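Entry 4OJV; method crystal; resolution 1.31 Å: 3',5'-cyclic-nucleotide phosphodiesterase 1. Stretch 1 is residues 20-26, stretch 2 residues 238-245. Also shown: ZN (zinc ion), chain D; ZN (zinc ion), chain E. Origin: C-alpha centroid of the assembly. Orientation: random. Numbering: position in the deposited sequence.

Stretch 1 (20-26) TQCFILK
Stretch 2 238-245: CIIVCGDV

Residues 22-26 and 238-242 are extended strands that run in nearly opposite directions, their touching parts 165° apart end to end. Side chains of stretch 1 cross the gap, two meeting side chains and Gln21 also a backbone carbonyl: the CA atoms of Gln21 and Gly243 lie 8.8 Å apart, those of Phe23 and Val241 8.5 Å, and those of Leu25 and Ile239 10.1 Å. The contact buries 234 Å² in all, and Gln21, Phe23 and Leu25 point toward stretch 2, the last two through strand alternation.

Thr20 (phi/psi -77/174, chi1 p) stays out of reach. Gln21 (-58/122) precedes the strand; with chi1 and chi2 both t and chi3 -58°, its extended side chain brings NE2 to 3.1 Å from Cys242 O, a hydrogen bond with an angle of 138° at the hydrogen. Water 1 lies 2.9 Å from Gln21 OE1 and 2.9 Å from Asp244 OD1, linking the two side chains; acceptors in its reach outnumber its protons. The CA-to-CB bond of Asp244 (-53/146, chi1 m, chi2 -5°) points sideways, but the end of its side chain comes nearer, OD1 lying 4.4 Å from Gln21 OE1. Its other carboxylate oxygen, OD2, bridges both zinc ions, 2.2 Å from the chain D ion and 2.1 Å from the chain E ion, and water 2 also binds both metals.

Cys22 (-165/129, chi1 t) makes no contact, whereas Phe23 (-125/133, chi1 m, chi2 -64°) points toward Val241 (-123/120, chi1 t), which points back. Phe23 CD2 reaches Val241 CG1 at 3.5 Å, the methyl approaching the ring obliquely. Ile24 (-98/137, m, m) is again out of reach. Leu25 (-122/142, chi1 m, chi2 t) repeats the apolar pairing: its CD2 lies 3.9 Å from CD1 of Ile239 (-127/152, chi1 p, chi2 t), so terminal methyls bridge the wider backbone separation here. Lys26 (-153/162) remains beyond contact, with chi1 p, chi2 t and chi3 and chi4 both m.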

# COMPACT_ATOMS: atom_id res chain seq x y z
N THR A 20 -0.81 -2.07 6.46
CA THR A 20 -2.20 -2.43 6.76
C THR A 20 -2.33 -3.96 6.94
O THR A 20 -1.36 -4.70 6.77
CB THR A 20 -3.19 -1.83 5.75
OG1 THR A 20 -2.85 -2.26 4.44
CG2 THR A 20 -3.17 -0.30 5.79
N GLN A 21 -3.51 -4.40 7.33
CA GLN A 21 -3.66 -5.68 8.00
C GLN A 21 -3.15 -6.90 7.23
O GLN A 21 -3.63 -7.21 6.14
CB GLN A 21 -5.12 -5.91 8.38
CG GLN A 21 -5.33 -7.21 9.14
CD GLN A 21 -6.51 -7.16 10.07
OE1 GLN A 21 -6.57 -6.32 10.97
NE2 GLN A 21 -7.45 -8.08 9.90
N CYS A 22 -2.21 -7.62 7.84
CA CYS A 22 -1.76 -8.92 7.33
C CYS A 22 -0.97 -9.64 8.41
O CYS A 22 -0.03 -9.06 8.99
CB CYS A 22 -0.88 -8.76 6.09
SG CYS A 22 -0.29 -10.35 5.44
N PHE A 23 -1.33 -10.90 8.67
CA PHE A 23 -0.64 -11.73 9.66
C PHE A 23 -0.21 -13.01 8.99
O PHE A 23 -0.99 -13.63 8.26
CB PHE A 23 -1.57 -12.03 10.84
CG PHE A 23 -2.32 -10.83 11.34
CD1 PHE A 23 -1.65 -9.75 11.91
CD2 PHE A 23 -3.69 -10.76 11.22
CE1 PHE A 23 -2.35 -8.63 12.35
CE2 PHE A 23 -4.40 -9.65 11.65
CZ PHE A 23 -3.72 -8.58 12.23
N ILE A 24 1.04 -13.43 9.18
CA ILE A 24 1.54 -14.70 8.67
C ILE A 24 1.48 -15.74 9.79
O ILE A 24 1.86 -15.44 10.93
CB ILE A 24 2.98 -14.56 8.15
CG1 ILE A 24 3.07 -13.52 7.02
CG2 ILE A 24 3.56 -15.91 7.73
CD1 ILE A 24 2.21 -13.83 5.82
N LEU A 25 1.03 -16.94 9.46
CA LEU A 25 0.95 -18.03 10.43
C LEU A 25 1.76 -19.23 9.99
O LEU A 25 1.75 -19.58 8.80
CB LEU A 25 -0.50 -18.51 10.58
CG LEU A 25 -1.61 -17.49 10.82
CD1 LEU A 25 -2.96 -18.18 10.91
CD2 LEU A 25 -1.34 -16.68 12.08
N LYS A 26 2.40 -19.89 10.95
CA LYS A 26 3.00 -21.20 10.72
C LYS A 26 3.06 -21.95 12.05
O LYS A 26 2.97 -21.34 13.11
CB LYS A 26 4.40 -21.08 10.10
CG LYS A 26 5.43 -20.39 10.99
CD LYS A 26 6.83 -20.38 10.38
CE LYS A 26 7.57 -21.71 10.48
NZ LYS A 26 7.85 -22.13 11.88
N CYS A 238 -5.91 -23.43 19.62
CA CYS A 238 -6.51 -22.58 18.61
C CYS A 238 -6.07 -21.13 18.75
O CYS A 238 -5.76 -20.66 19.85
CB CYS A 238 -8.03 -22.58 18.74
SG CYS A 238 -8.79 -24.20 18.60
N ILE A 239 -6.09 -20.43 17.63
CA ILE A 239 -6.04 -18.97 17.63
C ILE A 239 -7.22 -18.45 16.82
O ILE A 239 -7.70 -19.12 15.90
CB ILE A 239 -4.71 -18.41 17.09
CG1 ILE A 239 -4.39 -19.01 15.70
CG2 ILE A 239 -3.58 -18.62 18.10
CD1 ILE A 239 -3.22 -18.36 15.00
N ILE A 240 -7.68 -17.26 17.16
CA ILE A 240 -8.76 -16.58 16.44
C ILE A 240 -8.15 -15.33 15.82
O ILE A 240 -7.52 -14.54 16.51
CB ILE A 240 -9.91 -16.19 17.39
CG1 ILE A 240 -10.55 -17.44 18.00
CG2 ILE A 240 -10.95 -15.34 16.66
CD1 ILE A 240 -11.51 -17.16 19.14
N VAL A 241 -8.31 -15.19 14.51
CA VAL A 241 -7.75 -14.04 13.80
C VAL A 241 -8.91 -13.34 13.09
O VAL A 241 -9.57 -13.94 12.24
CB VAL A 241 -6.63 -14.46 12.81
CG1 VAL A 241 -5.96 -13.22 12.24
CG2 VAL A 241 -5.59 -15.34 13.49
N CYS A 242 -9.12 -12.08 13.43
CA CYS A 242 -10.36 -11.38 13.08
C CYS A 242 -10.21 -10.34 11.99
O CYS A 242 -9.22 -9.61 11.92
CB CYS A 242 -10.93 -10.67 14.32
SG CYS A 242 -11.25 -11.75 15.73
N GLY A 243 -11.23 -10.25 11.15
CA GLY A 243 -11.40 -9.07 10.30
C GLY A 243 -12.09 -7.94 11.05
O GLY A 243 -12.60 -8.14 12.16
N ASP A 244 -12.13 -6.77 10.41
CA ASP A 244 -12.77 -5.57 10.98
C ASP A 244 -14.20 -5.94 11.40
O ASP A 244 -14.85 -6.75 10.73
CB ASP A 244 -12.86 -4.40 9.97
CG ASP A 244 -11.50 -3.97 9.33
OD1 ASP A 244 -10.48 -4.58 9.79
OD2 ASP A 244 -11.51 -3.07 8.34
N VAL A 245 -14.69 -5.33 12.47
CA VAL A 245 -15.96 -5.76 13.04
C VAL A 245 -16.55 -4.65 13.91
O VAL A 245 -15.82 -3.86 14.52
CB VAL A 245 -15.79 -7.08 13.85
CG1 VAL A 245 -14.88 -6.87 15.06
CG2 VAL A 245 -17.13 -7.67 14.27
ZN ZN D . -12.75 -2.64 6.54
ZN ZN E . -9.64 -2.38 7.68
O HOH W 1 -9.26 -6.12 11.90
O HOH W 2 -10.96 -2.10 6.18